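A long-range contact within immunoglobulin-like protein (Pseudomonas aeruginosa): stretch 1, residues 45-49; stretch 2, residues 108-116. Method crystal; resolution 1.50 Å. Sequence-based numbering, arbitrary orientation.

Stretch 1, residues 45-49: PAKLG
Stretch 2 (108-116) TEPHEVVKG

The contact is centred on V113, whose two methyl groups are shared between A46 and L48. Its CA-to-CB bond points toward the first stretch, and that of A46 points toward the second; the CA atoms of A46 and V113, the nearest pair in register, are 5.7 Å apart. V113 takes chi1 = -179° (t). In this rotamer V113 CG1 rests 3.4 Å from A46 C and 3.6 Å from A46 CB, packing against the side chain and the backbone of alanine together. A single methyl suits position 46 because it offers an apolar surface without holding the chains apart, while the branched valine can present one methyl to A46 and send the other toward L48: V113 CG2 lies 4.1 Å from L48 CD2 and 4.0 Å from L48 N.

L48 extends the apolar patch away from this centre. Its CA-to-CB bond points sideways, but the rotamer, chi1 = -87° (m) and chi2 = -177° (t), brings the end of the side chain nearer to the second stretch. There L48 CD2 sits 3.4 Å from E109 C and 3.6 Å from T108 C, and reaches P110 CD at 4.3 Å. Leucine suits the place because it is long enough to lay a methyl against the backbone at 108-109 and against the proline ring. L48 and V113 lose the most surface, 85 and 64 Å², with A46 close behind at 63 Å², out of 299 Å² summed over both sides.

The first stretch has no regular secondary structure. A46 has phi/psi -83/69, and a weak hydrogen bond joins K47 N to P45 O at 2.8 Å. The CA-to-CB bond of K47 (-136/134) points away and its side chain stays 6.0 Å or more from the second stretch, while the main contacts are made by A46 and L48. L48 is at -51/138, and G49 at 93/-7, where a CB would be jammed against the preceding carbonyl oxygen; glycine avoids that strain.

In the second stretch a 3-10 segment, 110-112, precedes V113 (-82/90). P110, at -56/-37, has the phi its ring favours. The turn is held by E112 N to E109 O at 3.0 Å and V113 N to P110 O at 3.1 Å. E112, with chi1 = -63° (m), chi2 = 176° (t) and chi3 = -33°, folds its carboxylate back over the start of the stretch: E112 OE1 accepts from T108 N at 2.8 Å and from E109 N at 3.1 Å. Glutamate thus ties down the backbone on which L48 rests, without touching the first stretch itself.

At the polar edge, K115 runs out nearly fully extended, chi1 = -65° (m) and the remaining angles t, and its aliphatic portion brings K115 CE to 3.9 Å from A46 CB. Lysine can cover the alanine with methylenes while carrying its charge beyond it. No hydrogen bond crosses between the stretches; apolar packing joins them.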

# COMPACT_ATOMS: atom_id res chain seq x y z
N PRO A 45 15.49 0.14 -0.54
CA PRO A 45 16.57 0.29 0.46
C PRO A 45 16.10 0.22 1.90
O PRO A 45 15.10 0.86 2.26
CB PRO A 45 17.13 1.71 0.20
CG PRO A 45 16.54 2.18 -1.02
CD PRO A 45 15.29 1.37 -1.32
N ALA A 46 16.87 -0.48 2.73
CA ALA A 46 16.60 -0.61 4.16
C ALA A 46 17.17 0.63 4.83
O ALA A 46 18.18 0.57 5.56
CB ALA A 46 17.23 -1.87 4.72
N LYS A 47 16.53 1.75 4.54
CA LYS A 47 16.98 3.06 5.03
C LYS A 47 15.81 3.89 5.54
O LYS A 47 14.77 3.99 4.89
CB LYS A 47 17.71 3.80 3.91
CG LYS A 47 19.00 3.08 3.51
CD LYS A 47 19.77 3.68 2.32
CE LYS A 47 20.81 4.68 2.77
NZ LYS A 47 21.57 5.25 1.62
N LEU A 48 15.97 4.51 6.71
CA LEU A 48 14.97 5.45 7.24
C LEU A 48 14.58 6.50 6.21
O LEU A 48 15.44 7.06 5.53
CB LEU A 48 15.52 6.17 8.50
CG LEU A 48 15.38 5.60 9.89
CD1 LEU A 48 15.97 6.60 10.87
CD2 LEU A 48 13.91 5.24 10.26
N GLY A 49 13.29 6.80 6.14
CA GLY A 49 12.77 7.81 5.25
C GLY A 49 12.32 7.24 3.92
O GLY A 49 11.77 7.94 3.12
N THR A 108 9.68 5.15 9.14
CA THR A 108 9.76 6.38 9.89
C THR A 108 10.60 6.28 11.17
O THR A 108 11.15 7.30 11.64
CB THR A 108 8.33 6.84 10.20
OG1 THR A 108 7.57 6.85 8.98
CG2 THR A 108 8.29 8.20 10.83
N GLU A 109 10.66 5.07 11.73
CA GLU A 109 11.37 4.80 12.97
C GLU A 109 12.29 3.60 12.77
O GLU A 109 12.01 2.74 11.95
CB GLU A 109 10.38 4.49 14.07
CG GLU A 109 9.44 5.66 14.39
CD GLU A 109 8.55 5.33 15.55
OE1 GLU A 109 9.10 5.11 16.65
OE2 GLU A 109 7.31 5.26 15.35
N PRO A 110 13.40 3.53 13.53
CA PRO A 110 14.37 2.47 13.21
C PRO A 110 13.84 1.03 13.21
O PRO A 110 14.25 0.25 12.36
CB PRO A 110 15.44 2.66 14.28
CG PRO A 110 15.40 4.10 14.60
CD PRO A 110 13.95 4.51 14.48
N HIS A 111 12.92 0.71 14.12
CA HIS A 111 12.41 -0.66 14.24
C HIS A 111 11.56 -1.07 13.02
O HIS A 111 11.24 -2.26 12.86
CB HIS A 111 11.58 -0.82 15.53
CG HIS A 111 10.40 0.08 15.60
ND1 HIS A 111 10.44 1.31 16.24
CD2 HIS A 111 9.14 -0.07 15.14
CE1 HIS A 111 9.24 1.87 16.15
NE2 HIS A 111 8.42 1.04 15.51
N GLU A 112 11.13 -0.10 12.23
CA GLU A 112 10.35 -0.39 11.03
C GLU A 112 11.21 -0.85 9.84
O GLU A 112 10.70 -1.49 8.89
CB GLU A 112 9.49 0.82 10.65
CG GLU A 112 8.47 1.18 11.68
CD GLU A 112 7.70 2.41 11.34
OE1 GLU A 112 8.27 3.32 10.73
OE2 GLU A 112 6.53 2.47 11.75
N VAL A 113 12.54 -0.57 9.91
CA VAL A 113 13.46 -0.95 8.85
C VAL A 113 13.84 -2.40 9.04
O VAL A 113 14.81 -2.70 9.74
CB VAL A 113 14.75 -0.06 8.87
CG1 VAL A 113 15.73 -0.47 7.71
CG2 VAL A 113 14.40 1.46 8.86
N VAL A 114 13.05 -3.29 8.44
CA VAL A 114 13.25 -4.72 8.59
C VAL A 114 13.49 -5.35 7.23
O VAL A 114 12.63 -5.29 6.31
CB VAL A 114 12.05 -5.39 9.26
CG1 VAL A 114 12.28 -6.91 9.41
CG2 VAL A 114 11.76 -4.74 10.60
N LYS A 115 14.68 -5.92 7.08
CA LYS A 115 15.06 -6.54 5.82
C LYS A 115 14.24 -7.78 5.57
O LYS A 115 13.87 -8.50 6.51
CB LYS A 115 16.57 -6.88 5.80
CG LYS A 115 17.42 -5.63 5.85
CD LYS A 115 18.93 -5.92 5.84
CE LYS A 115 19.68 -4.60 6.06
NZ LYS A 115 21.12 -4.72 6.45
N GLY A 116 13.94 -8.02 4.30
CA GLY A 116 13.22 -9.21 3.85
C GLY A 116 12.06 -8.86 2.93
O GLY A 116 11.99 -7.75 2.39